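Local coordinates for protein DyP (Bjerkandera adusta, PDB 3VXJ) that binds heme b and probably uses peroxide to oxidise dyes and phenolic compounds, as expected of a dye-decolorizing peroxidase, at residues 14-24 / 326-334; 84-92 / 361-369. All blocks are in the same frame, centred on the assembly; numbering follows the deposited sequence.

Contact 1 (14-24 / 326-334). With HEM (protoporphyrin IX containing Fe), chain B; 3DM (2,6-dimethoxyphenol), chain D.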
loop_
_atom_site.group_PDB
_atom_site.type_symbol
_atom_site.label_atom_id
_atom_site.label_comp_id
_atom_site.label_asym_id
_atom_site.label_seq_id
_atom_site.Cartn_x
_atom_site.Cartn_y
_atom_site.Cartn_z
ATOM N N ASP A 14 -9.166 3.616 8.874
ATOM C CA ASP A 14 -8.350 3.305 7.693
ATOM C C ASP A 14 -7.630 1.959 7.798
ATOM O O ASP A 14 -7.330 1.338 6.781
ATOM C CB ASP A 14 -7.354 4.424 7.389
ATOM C CG ASP A 14 -6.848 4.381 5.958
ATOM O OD1 ASP A 14 -7.679 4.230 5.039
ATOM O OD2 ASP A 14 -5.615 4.469 5.757
ATOM N N ILE A 15 -7.386 1.510 9.032
ATOM C CA ILE A 15 -6.673 0.258 9.267
ATOM C C ILE A 15 -7.482 -0.955 8.791
ATOM O O ILE A 15 -6.957 -1.830 8.107
ATOM C CB ILE A 15 -6.357 0.062 10.760
ATOM C CG1 ILE A 15 -5.478 1.197 11.284
ATOM C CG2 ILE A 15 -5.672 -1.281 10.979
ATOM C CD1 ILE A 15 -5.416 1.242 12.805
ATOM N N LEU A 16 -8.760 -0.991 9.166
ATOM C CA LEU A 16 -9.583 -2.192 9.020
ATOM C C LEU A 16 -10.505 -2.137 7.808
ATOM O O LEU A 16 -10.730 -3.146 7.148
ATOM C CB LEU A 16 -10.396 -2.430 10.305
ATOM C CG LEU A 16 -11.348 -3.624 10.432
ATOM C CD1 LEU A 16 -10.589 -4.929 10.278
ATOM C CD2 LEU A 16 -12.092 -3.584 11.764
ATOM N N VAL A 17 -11.036 -0.951 7.525
ATOM C CA VAL A 17 -12.058 -0.782 6.501
ATOM C C VAL A 17 -11.489 -0.054 5.285
ATOM O O VAL A 17 -11.785 -0.412 4.142
ATOM C CB VAL A 17 -13.291 -0.035 7.078
ATOM C CG1 VAL A 17 -14.383 0.117 6.024
ATOM C CG2 VAL A 17 -13.834 -0.765 8.303
ATOM N N GLY A 18 -10.669 0.961 5.541
ATOM C CA GLY A 18 -10.112 1.797 4.478
ATOM C C GLY A 18 -11.031 2.966 4.194
ATOM O O GLY A 18 -12.247 2.789 4.057
ATOM N N MET A 19 -10.458 4.162 4.090
ATOM C CA MET A 19 -11.258 5.371 3.866
ATOM C C MET A 19 -11.998 5.365 2.529
ATOM O O MET A 19 -13.141 5.826 2.453
ATOM C CB MET A 19 -10.400 6.627 3.998
ATOM C CG MET A 19 -9.944 6.914 5.419
ATOM S SD MET A 19 -9.053 8.464 5.524
ATOM C CE MET A 19 -8.732 8.534 7.283
ATOM N N LYS A 20 -11.357 4.833 1.488
ATOM C CA LYS A 20 -11.953 4.752 0.137
ATOM C C LYS A 20 -12.527 6.092 -0.342
ATOM O O LYS A 20 -13.521 6.135 -1.067
ATOM C CB LYS A 20 -13.029 3.660 0.061
ATOM C CG LYS A 20 -12.545 2.258 0.386
ATOM C CD LYS A 20 -13.621 1.229 0.076
ATOM C CE LYS A 20 -13.285 -0.126 0.682
ATOM N NZ LYS A 20 -11.974 -0.656 0.206
ATOM N N LYS A 21 -11.891 7.181 0.067
ATOM C CA LYS A 21 -12.304 8.508 -0.359
ATOM C C LYS A 21 -11.566 8.926 -1.624
ATOM O O LYS A 21 -10.423 8.518 -1.848
ATOM C CB LYS A 21 -12.070 9.527 0.761
ATOM C CG LYS A 21 -13.066 9.432 1.911
ATOM C CD LYS A 21 -14.464 9.886 1.512
ATOM C CE LYS A 21 -15.186 10.477 2.703
ATOM N NZ LYS A 21 -16.586 10.854 2.387
ATOM N N GLN A 22 -12.225 9.744 -2.442
ATOM C CA GLN A 22 -11.654 10.209 -3.710
ATOM C C GLN A 22 -10.392 11.065 -3.545
ATOM O O GLN A 22 -9.536 11.082 -4.429
ATOM C CB GLN A 22 -12.708 10.974 -4.515
ATOM C CG GLN A 22 -13.790 10.092 -5.156
ATOM C CD GLN A 22 -13.357 9.505 -6.487
ATOM O OE1 GLN A 22 -12.947 10.230 -7.397
ATOM N NE2 GLN A 22 -13.449 8.184 -6.610
ATOM N N LYS A 23 -10.290 11.781 -2.424
ATOM C CA LYS A 23 -9.140 12.643 -2.150
ATOM C C LYS A 23 -8.562 12.273 -0.797
ATOM O O LYS A 23 -9.295 11.896 0.112
ATOM C CB LYS A 23 -9.546 14.121 -2.126
ATOM C CG LYS A 23 -10.442 14.595 -3.276
ATOM C CD LYS A 23 -9.733 14.531 -4.621
ATOM C CE LYS A 23 -10.617 15.113 -5.707
ATOM N NZ LYS A 23 -9.991 15.059 -7.064
ATOM N N GLU A 24 -7.248 12.370 -0.650
ATOM C CA GLU A 24 -6.657 12.141 0.662
ATOM C C GLU A 24 -5.441 13.028 0.833
ATOM O O GLU A 24 -4.714 13.274 -0.140
ATOM C CB GLU A 24 -6.278 10.666 0.833
ATOM C CG GLU A 24 -5.899 10.258 2.250
ATOM C CD GLU A 24 -5.560 8.786 2.362
ATOM O OE1 GLU A 24 -5.535 8.077 1.332
ATOM O OE2 GLU A 24 -5.294 8.332 3.491
ATOM N N HIS A 326 0.206 -11.437 5.494
ATOM C CA HIS A 326 -0.858 -10.617 4.938
ATOM C C HIS A 326 -0.861 -9.231 5.561
ATOM O O HIS A 326 -0.467 -9.058 6.713
ATOM C CB HIS A 326 -2.210 -11.304 5.111
ATOM C CG HIS A 326 -2.326 -12.582 4.339
ATOM N ND1 HIS A 326 -2.473 -12.617 2.969
ATOM C CD2 HIS A 326 -2.294 -13.876 4.742
ATOM C CE1 HIS A 326 -2.534 -13.872 2.562
ATOM N NE2 HIS A 326 -2.417 -14.658 3.616
ATOM N N ALA A 327 -1.301 -8.238 4.790
ATOM C CA ALA A 327 -1.373 -6.865 5.286
ATOM C C ALA A 327 -2.472 -6.126 4.539
ATOM O O ALA A 327 -2.829 -6.516 3.422
ATOM C CB ALA A 327 -0.025 -6.166 5.090
ATOM N N MET A 328 -2.986 -5.057 5.152
ATOM C CA MET A 328 -4.009 -4.194 4.539
ATOM C C MET A 328 -3.338 -3.054 3.794
ATOM O O MET A 328 -2.356 -2.495 4.271
ATOM C CB MET A 328 -4.895 -3.572 5.622
ATOM C CG MET A 328 -5.718 -4.541 6.446
ATOM S SD MET A 328 -7.055 -5.302 5.504
ATOM C CE MET A 328 -8.042 -5.942 6.852
ATOM N N ARG A 329 -3.895 -2.671 2.646
ATOM C CA ARG A 329 -3.406 -1.494 1.937
ATOM C C ARG A 329 -4.490 -0.447 1.764
ATOM O O ARG A 329 -5.665 -0.772 1.518
ATOM C CB ARG A 329 -2.842 -1.875 0.569
ATOM C CG ARG A 329 -1.607 -2.745 0.630
ATOM C CD ARG A 329 -1.292 -3.371 -0.736
ATOM N NE ARG A 329 -2.395 -4.236 -1.149
ATOM C CZ ARG A 329 -3.115 -4.091 -2.256
ATOM N NH1 ARG A 329 -2.817 -3.143 -3.131
ATOM N NH2 ARG A 329 -4.127 -4.915 -2.514
ATOM N N SER A 330 -4.085 0.814 1.891
ATOM C CA SER A 330 -5.002 1.939 1.676
ATOM C C SER A 330 -4.311 3.066 0.910
ATOM O O SER A 330 -4.269 4.219 1.352
ATOM C CB SER A 330 -5.543 2.454 3.007
ATOM O OG SER A 330 -6.705 3.237 2.795
ATOM N N SER A 331 -3.745 2.703 -0.235
ATOM C CA SER A 331 -2.971 3.635 -1.035
ATOM C C SER A 331 -3.866 4.521 -1.893
ATOM O O SER A 331 -5.008 4.169 -2.200
ATOM C CB SER A 331 -2.029 2.854 -1.941
ATOM O OG SER A 331 -1.221 1.975 -1.166
ATOM N N ILE A 332 -3.328 5.663 -2.309
ATOM C CA ILE A 332 -4.045 6.550 -3.217
ATOM C C ILE A 332 -3.067 7.130 -4.245
ATOM O O ILE A 332 -1.949 7.510 -3.896
ATOM C CB ILE A 332 -4.808 7.669 -2.445
ATOM C CG1 ILE A 332 -5.783 8.403 -3.376
ATOM C CG2 ILE A 332 -3.838 8.636 -1.749
ATOM C CD1 ILE A 332 -6.745 9.340 -2.676
ATOM N N PRO A 333 -3.479 7.197 -5.523
ATOM C CA PRO A 333 -2.614 7.856 -6.511
ATOM C C PRO A 333 -2.474 9.346 -6.246
ATOM O O PRO A 333 -3.321 9.928 -5.545
ATOM C CB PRO A 333 -3.369 7.640 -7.835
ATOM C CG PRO A 333 -4.222 6.428 -7.581
ATOM C CD PRO A 333 -4.670 6.605 -6.161
ATOM N N TYR A 334 -1.450 9.976 -6.813
ATOM C CA TYR A 334 -1.361 11.429 -6.803
ATOM C C TYR A 334 -0.863 11.932 -8.139
ATOM O O TYR A 334 -0.203 11.201 -8.884
ATOM C CB TYR A 334 -0.475 11.954 -5.663
ATOM C CG TYR A 334 1.016 11.876 -5.928
ATOM C CD1 TYR A 334 1.681 12.920 -6.584
ATOM C CD2 TYR A 334 1.765 10.778 -5.509
ATOM C CE1 TYR A 334 3.055 12.853 -6.843
ATOM C CE2 TYR A 334 3.144 10.706 -5.762
ATOM C CZ TYR A 334 3.775 11.747 -6.421
ATOM O OH TYR A 334 5.133 11.634 -6.637
HETATM C CHA HEM B . -1.584 -5.559 -5.289
HETATM C CHB HEM B . -0.004 -1.700 -7.733
HETATM C CHC HEM B . 3.578 -1.089 -4.542
HETATM C CHD HEM B . 1.998 -4.924 -2.059
HETATM C C1A HEM B . -1.448 -4.591 -6.245
HETATM C C2A HEM B . -2.269 -4.459 -7.428
HETATM C C3A HEM B . -1.819 -3.391 -8.110
HETATM C C4A HEM B . -0.729 -2.808 -7.360
HETATM C CMA HEM B . -2.361 -2.830 -9.438
HETATM C CAA HEM B . -3.395 -5.438 -7.831
HETATM C CBA HEM B . -4.779 -5.111 -7.265
HETATM C CGA HEM B . -4.921 -5.392 -5.788
HETATM O O1A HEM B . -4.951 -6.568 -5.367
HETATM O O2A HEM B . -5.040 -4.403 -5.012
HETATM C C1B HEM B . 1.097 -1.183 -7.078
HETATM C C2B HEM B . 1.855 -0.020 -7.487
HETATM C C3B HEM B . 2.850 0.153 -6.596
HETATM C C4B HEM B . 2.727 -0.892 -5.601
HETATM C CMB HEM B . 1.541 0.817 -8.746
HETATM C CAB HEM B . 3.928 1.256 -6.560
HETATM C CBB HEM B . 3.750 2.443 -7.145
HETATM C C1C HEM B . 3.486 -2.102 -3.622
HETATM C C2C HEM B . 4.418 -2.350 -2.538
HETATM C C3C HEM B . 3.989 -3.424 -1.857
HETATM C C4C HEM B . 2.769 -3.875 -2.492
HETATM C CMC HEM B . 5.663 -1.488 -2.254
HETATM C CAC HEM B . 4.610 -4.101 -0.607
HETATM C CBC HEM B . 5.937 -4.206 -0.447
HETATM C C1D HEM B . 0.861 -5.391 -2.665
HETATM C C2D HEM B . 0.029 -6.430 -2.109
HETATM C C3D HEM B . -1.066 -6.634 -3.110
HETATM C C4D HEM B . -0.804 -5.697 -4.174
HETATM C CMD HEM B . 0.187 -7.212 -0.795
HETATM C CAD HEM B . -2.193 -7.668 -2.971
HETATM C CBD HEM B . -1.637 -9.013 -3.427
HETATM C CGD HEM B . -2.656 -10.111 -3.286
HETATM O O1D HEM B . -2.876 -10.839 -4.291
HETATM O O2D HEM B . -3.241 -10.269 -2.191
HETATM N NA HEM B . -0.512 -3.588 -6.252
HETATM N NB HEM B . 1.675 -1.720 -5.935
HETATM N NC HEM B . 2.517 -3.077 -3.581
HETATM N ND HEM B . 0.326 -4.953 -3.875
HETATM FE FE HEM B . 1.048 -3.370 -4.951
HETATM O O1 3DM D . -3.979 -15.473 0.131
HETATM C C1 3DM D . -3.754 -16.831 0.064
HETATM C C2 3DM D . -2.666 -17.421 0.716
HETATM O O2 3DM D . -1.808 -16.620 1.426
HETATM C C7 3DM D . -0.518 -17.155 1.762
HETATM C C3 3DM D . -2.490 -18.809 0.623
HETATM C C4 3DM D . -3.372 -19.588 -0.132
HETATM C C5 3DM D . -4.457 -19.000 -0.774
HETATM C C6 3DM D . -4.641 -17.620 -0.678
HETATM O O3 3DM D . -5.684 -16.983 -1.290
HETATM C C8 3DM D . -6.412 -17.723 -2.306
HETATM O O HOH W 1 -7.000 5.620 0.980
HETATM O O HOH W 2 -0.206 -2.216 -3.918
#
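S330 donates a hydrogen bond from its hydroxyl to D14, with OG and OD1 2.6 Å apart, and this short bond joins the two ferredoxin-like halves of the DyP dimeric alpha+beta barrel fold. Strand 328-334 lies at the edge of the C-terminal four-stranded sheet; facing it are the short helix 13-16 and the turn that leads into strand 23-31 of the N-terminal sheet. The hydroxyl meets the syn side of the carboxylate, 19° out of its plane, while M19 N approaches the same D14 OD1 nearly along its C-O axis at 2.9 Å. Two donors therefore fix this buried carboxylate oxygen, and the hydroxyl of Y359 holds OD2, so the group has little liberty to rotate. Packing remains close beside it, where M328 rises toward the helix and its CG lies 3.4 Å from I15 O. A bend at chi2 (-70°) then carries the M328 methyl CE to within 4.4 Å of L16 CD1. Toward the other end I332 packs its CD1 against the main chain of 21-24, 3.7 Å from Q22 O. The loose side is the turn itself, where K20 and Q22 are exposed to solvent. Between S330 and E24 lies a water that can donate to S330 OG and to E24 OE1, 2.9 Å from the latter, though it has more acceptors in reach than protons. Alternation along the strand sends R329 the other way, to the heme. Its guanidinium lays one face over C3D of the porphyrin, and NH2 donates to the propionate atom O2A at 2.7 Å, while NH1 pairs with D171. NH1 also donates to a water whose oxygen stands 2.0 Å from the heme iron.

Contact 2 (84-92 / 361-369); sequences DLGDAQFPD and SIIGNGFRF. With HEM (protoporphyrin IX containing Fe), chain B.
D87 OD1 is gripped by three donors: I363 N at 3.1 Å and two waters, each 2.7 Å away. This aspartate shows how a loop can be ordered from within and docked by one carboxylate, for its other oxygen closes an Asx turn and an Asx motif in 84-92. OD2 takes F90 N at 2.8 Å with its anti lone pair, and Q89 N reaches it from above the carboxylate plane. A first torsion that sets CG anti to the backbone N (chi1 -174°) turns the group toward 361-369, the connection from strand 353-360 to helix 367-375 in the C-terminal ferredoxin-like domain. So many donors would probably favour the ionised form. Replacing D87 with an alanine would probably leave the N-H groups of I363, Q89 and F90 without the carboxylate they share and free the loop to shift away from the connection at I363. I363 crosses the carboxylate at about a right angle, and its CD1 touches F90 CB at 4.3 Å. One of the waters widens the polar junction, bonding Q89 OE1 at 2.6 Å and accepting from G364 N at 2.8 Å. Bent at chi2 (83°), Q89 spreads its amide over the R368 guanidinium in a stack whose planes lie 8° apart, with NE2 above the guanidinium centre. R368 crosses beneath as an extended chain from CG to NE, and its NE makes a salt bridge with D97. At the helix start, I363 O accepts from G366 N and R368 N, which arrive from opposite faces of its plane. One residue before R368, F367 borders the heme, its carbonyl O 3.5 Å from the vinyl carbon CBC.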
loop_
_atom_site.group_PDB
_atom_site.type_symbol
_atom_site.label_atom_id
_atom_site.label_comp_id
_atom_site.label_asym_id
_atom_site.label_seq_id
_atom_site.Cartn_x
_atom_site.Cartn_y
_atom_site.Cartn_z
ATOM N N ASP A 84 8.404 0.616 24.933
ATOM C CA ASP A 84 8.774 -0.120 23.724
ATOM C C ASP A 84 7.530 -0.813 23.153
ATOM O O ASP A 84 6.853 -1.572 23.855
ATOM C CB ASP A 84 9.880 -1.122 24.097
ATOM C CG ASP A 84 10.402 -1.957 22.927
ATOM O OD1 ASP A 84 9.961 -1.811 21.772
ATOM O OD2 ASP A 84 11.309 -2.787 23.189
ATOM N N LEU A 85 7.225 -0.523 21.891
ATOM C CA LEU A 85 6.078 -1.124 21.199
ATOM C C LEU A 85 6.323 -2.531 20.661
ATOM O O LEU A 85 5.377 -3.179 20.210
ATOM C CB LEU A 85 5.582 -0.211 20.076
ATOM C CG LEU A 85 4.721 0.975 20.491
ATOM C CD1 LEU A 85 4.556 1.939 19.330
ATOM C CD2 LEU A 85 3.350 0.504 20.959
ATOM N N GLY A 86 7.577 -2.992 20.695
ATOM C CA GLY A 86 7.902 -4.377 20.356
ATOM C C GLY A 86 8.234 -4.654 18.899
ATOM O O GLY A 86 8.486 -5.808 18.538
ATOM N N ASP A 87 8.246 -3.618 18.062
ATOM C CA ASP A 87 8.587 -3.792 16.653
ATOM C C ASP A 87 10.067 -3.501 16.406
ATOM O O ASP A 87 10.594 -2.528 16.926
ATOM C CB ASP A 87 7.706 -2.905 15.772
ATOM C CG ASP A 87 7.928 -3.172 14.300
ATOM O OD1 ASP A 87 7.283 -4.096 13.754
ATOM O OD2 ASP A 87 8.767 -2.476 13.698
ATOM N N ALA A 88 10.718 -4.333 15.596
ATOM C CA ALA A 88 12.150 -4.206 15.347
ATOM C C ALA A 88 12.535 -2.995 14.488
ATOM O O ALA A 88 13.643 -2.468 14.624
ATOM C CB ALA A 88 12.693 -5.481 14.720
ATOM N N GLN A 89 11.633 -2.561 13.603
ATOM C CA GLN A 89 11.956 -1.486 12.656
ATOM C C GLN A 89 11.423 -0.115 13.052
ATOM O O GLN A 89 12.031 0.907 12.731
ATOM C CB GLN A 89 11.459 -1.826 11.253
ATOM C CG GLN A 89 12.376 -2.763 10.502
ATOM C CD GLN A 89 12.140 -4.207 10.857
ATOM O OE1 GLN A 89 10.999 -4.630 10.998
ATOM N NE2 GLN A 89 13.212 -4.979 10.981
ATOM N N PHE A 90 10.276 -0.079 13.722
ATOM C CA PHE A 90 9.655 1.189 14.095
ATOM C C PHE A 90 10.609 2.158 14.826
ATOM O O PHE A 90 10.627 3.342 14.494
ATOM C CB PHE A 90 8.385 0.911 14.904
ATOM C CG PHE A 90 7.678 2.140 15.401
ATOM C CD1 PHE A 90 6.915 2.933 14.535
ATOM C CD2 PHE A 90 7.732 2.477 16.751
ATOM C CE1 PHE A 90 6.234 4.056 15.012
ATOM C CE2 PHE A 90 7.063 3.590 17.235
ATOM C CZ PHE A 90 6.303 4.381 16.362
ATOM N N PRO A 91 11.414 1.669 15.801
ATOM C CA PRO A 91 12.178 2.647 16.582
ATOM C C PRO A 91 13.178 3.470 15.777
ATOM O O PRO A 91 13.351 4.652 16.067
ATOM C CB PRO A 91 12.887 1.783 17.629
ATOM C CG PRO A 91 11.961 0.614 17.816
ATOM C CD PRO A 91 11.502 0.327 16.408
ATOM N N ASP A 92 13.835 2.869 14.787
ATOM C CA ASP A 92 14.867 3.603 14.050
ATOM C C ASP A 92 14.317 4.445 12.909
ATOM O O ASP A 92 15.037 5.287 12.362
ATOM C CB ASP A 92 15.957 2.670 13.523
ATOM C CG ASP A 92 16.829 2.097 14.625
ATOM O OD1 ASP A 92 16.826 2.637 15.752
ATOM O OD2 ASP A 92 17.530 1.105 14.343
ATOM N N SER A 361 0.513 -5.690 11.987
ATOM C CA SER A 361 0.986 -5.658 13.366
ATOM C C SER A 361 2.512 -5.724 13.463
ATOM O O SER A 361 3.083 -5.189 14.411
ATOM C CB SER A 361 0.362 -6.795 14.170
ATOM O OG SER A 361 0.782 -8.029 13.615
ATOM N N ILE A 362 3.157 -6.392 12.503
ATOM C CA ILE A 362 4.606 -6.603 12.542
ATOM C C ILE A 362 5.135 -6.130 11.207
ATOM O O ILE A 362 4.892 -6.761 10.175
ATOM C CB ILE A 362 4.977 -8.087 12.796
ATOM C CG1 ILE A 362 4.457 -8.543 14.162
ATOM C CG2 ILE A 362 6.505 -8.300 12.716
ATOM C CD1 ILE A 362 4.391 -10.066 14.340
ATOM N N ILE A 363 5.811 -4.982 11.222
ATOM C CA ILE A 363 6.321 -4.385 9.983
ATOM C C ILE A 363 7.154 -5.402 9.201
ATOM O O ILE A 363 7.002 -5.543 7.982
ATOM C CB ILE A 363 7.118 -3.091 10.266
ATOM C CG1 ILE A 363 6.171 -2.009 10.797
ATOM C CG2 ILE A 363 7.832 -2.599 8.997
ATOM C CD1 ILE A 363 6.880 -0.739 11.270
ATOM N N GLY A 364 8.001 -6.132 9.919
ATOM C CA GLY A 364 8.892 -7.114 9.312
ATOM C C GLY A 364 8.212 -8.290 8.635
ATOM O O GLY A 364 8.832 -8.981 7.835
ATOM N N ASN A 365 6.938 -8.512 8.953
ATOM C CA ASN A 365 6.167 -9.609 8.378
ATOM C C ASN A 365 5.238 -9.181 7.244
ATOM O O ASN A 365 4.757 -10.028 6.499
ATOM C CB ASN A 365 5.335 -10.302 9.461
ATOM C CG ASN A 365 6.165 -11.156 10.374
ATOM O OD1 ASN A 365 7.362 -11.389 10.131
ATOM N ND2 ASN A 365 5.538 -11.645 11.427
ATOM N N GLY A 366 4.959 -7.886 7.135
ATOM C CA GLY A 366 4.014 -7.388 6.135
ATOM C C GLY A 366 4.772 -6.714 5.018
ATOM O O GLY A 366 5.479 -7.378 4.264
ATOM N N PHE A 367 4.675 -5.389 4.959
ATOM C CA PHE A 367 5.411 -4.579 4.000
ATOM C C PHE A 367 6.855 -5.041 3.787
ATOM O O PHE A 367 7.296 -5.231 2.656
ATOM C CB PHE A 367 5.424 -3.121 4.463
ATOM C CG PHE A 367 6.417 -2.271 3.723
ATOM C CD1 PHE A 367 6.231 -1.971 2.368
ATOM C CD2 PHE A 367 7.588 -1.840 4.348
ATOM C CE1 PHE A 367 7.183 -1.220 1.670
ATOM C CE2 PHE A 367 8.525 -1.084 3.661
ATOM C CZ PHE A 367 8.332 -0.784 2.315
ATOM N N ARG A 368 7.606 -5.168 4.876
ATOM C CA ARG A 368 9.033 -5.390 4.754
ATOM C C ARG A 368 9.365 -6.774 4.213
ATOM O O ARG A 368 10.323 -6.941 3.457
ATOM C CB ARG A 368 9.707 -5.140 6.099
ATOM C CG ARG A 368 11.193 -4.967 6.022
ATOM C CD ARG A 368 11.687 -4.516 7.384
ATOM N NE ARG A 368 13.105 -4.180 7.384
ATOM C CZ ARG A 368 14.095 -5.061 7.504
ATOM N NH1 ARG A 368 13.835 -6.357 7.649
ATOM N NH2 ARG A 368 15.354 -4.639 7.489
ATOM N N PHE A 369 8.565 -7.766 4.611
ATOM C CA PHE A 369 8.722 -9.145 4.130
ATOM C C PHE A 369 8.389 -9.243 2.645
ATOM O O PHE A 369 9.110 -9.884 1.878
ATOM C CB PHE A 369 7.817 -10.071 4.936
ATOM C CG PHE A 369 8.321 -11.478 5.052
ATOM C CD1 PHE A 369 9.148 -11.845 6.105
ATOM C CD2 PHE A 369 7.947 -12.445 4.128
ATOM C CE1 PHE A 369 9.607 -13.148 6.230
ATOM C CE2 PHE A 369 8.422 -13.753 4.243
ATOM C CZ PHE A 369 9.245 -14.097 5.304
HETATM C CHA HEM B . -1.584 -5.559 -5.289
HETATM C CHB HEM B . -0.004 -1.700 -7.733
HETATM C CHC HEM B . 3.578 -1.089 -4.542
HETATM C CHD HEM B . 1.998 -4.924 -2.059
HETATM C C1A HEM B . -1.448 -4.591 -6.245
HETATM C C2A HEM B . -2.269 -4.459 -7.428
HETATM C C3A HEM B . -1.819 -3.391 -8.110
HETATM C C4A HEM B . -0.729 -2.808 -7.360
HETATM C CMA HEM B . -2.361 -2.830 -9.438
HETATM C CAA HEM B . -3.395 -5.438 -7.831
HETATM C CBA HEM B . -4.779 -5.111 -7.265
HETATM C CGA HEM B . -4.921 -5.392 -5.788
HETATM O O1A HEM B . -4.951 -6.568 -5.367
HETATM O O2A HEM B . -5.040 -4.403 -5.012
HETATM C C1B HEM B . 1.097 -1.183 -7.078
HETATM C C2B HEM B . 1.855 -0.020 -7.487
HETATM C C3B HEM B . 2.850 0.153 -6.596
HETATM C C4B HEM B . 2.727 -0.892 -5.601
HETATM C CMB HEM B . 1.541 0.817 -8.746
HETATM C CAB HEM B . 3.928 1.256 -6.560
HETATM C CBB HEM B . 3.750 2.443 -7.145
HETATM C C1C HEM B . 3.486 -2.102 -3.622
HETATM C C2C HEM B . 4.418 -2.350 -2.538
HETATM C C3C HEM B . 3.989 -3.424 -1.857
HETATM C C4C HEM B . 2.769 -3.875 -2.492
HETATM C CMC HEM B . 5.663 -1.488 -2.254
HETATM C CAC HEM B . 4.610 -4.101 -0.607
HETATM C CBC HEM B . 5.937 -4.206 -0.447
HETATM C C1D HEM B . 0.861 -5.391 -2.665
HETATM C C2D HEM B . 0.029 -6.430 -2.109
HETATM C C3D HEM B . -1.066 -6.634 -3.110
HETATM C C4D HEM B . -0.804 -5.697 -4.174
HETATM C CMD HEM B . 0.187 -7.212 -0.795
HETATM C CAD HEM B . -2.193 -7.668 -2.971
HETATM C CBD HEM B . -1.637 -9.013 -3.427
HETATM C CGD HEM B . -2.656 -10.111 -3.286
HETATM O O1D HEM B . -2.876 -10.839 -4.291
HETATM O O2D HEM B . -3.241 -10.269 -2.191
HETATM N NA HEM B . -0.512 -3.588 -6.252
HETATM N NB HEM B . 1.675 -1.720 -5.935
HETATM N NC HEM B . 2.517 -3.077 -3.581
HETATM N ND HEM B . 0.326 -4.953 -3.875
HETATM FE FE HEM B . 1.048 -3.370 -4.951
HETATM O O HOH W 3 9.075 -5.616 12.456
HETATM O O HOH W 4 6.213 -5.812 15.617
HETATM O O HOH W 2 -0.206 -2.216 -3.918
#

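In the fold
Contacts 1 and 2 have centres 20 Å apart, and their nearest atoms come within about 4 Å without touching. Along the chain their segments alternate, in the order 14-24, 84-92, 326-334 and 361-369; in each contact the first segment belongs to the N-terminal ferredoxin-like domain and the second to the C-terminal one. Their second segments are linked through the sheet: strand 328-334 pairs antiparallel with strand 353-360, whose end leads into 361-369 and helix 367-375. Both of these second segments border the heme. The geometry is consistent with the N-terminal domain backing the pocket wall at two separate places.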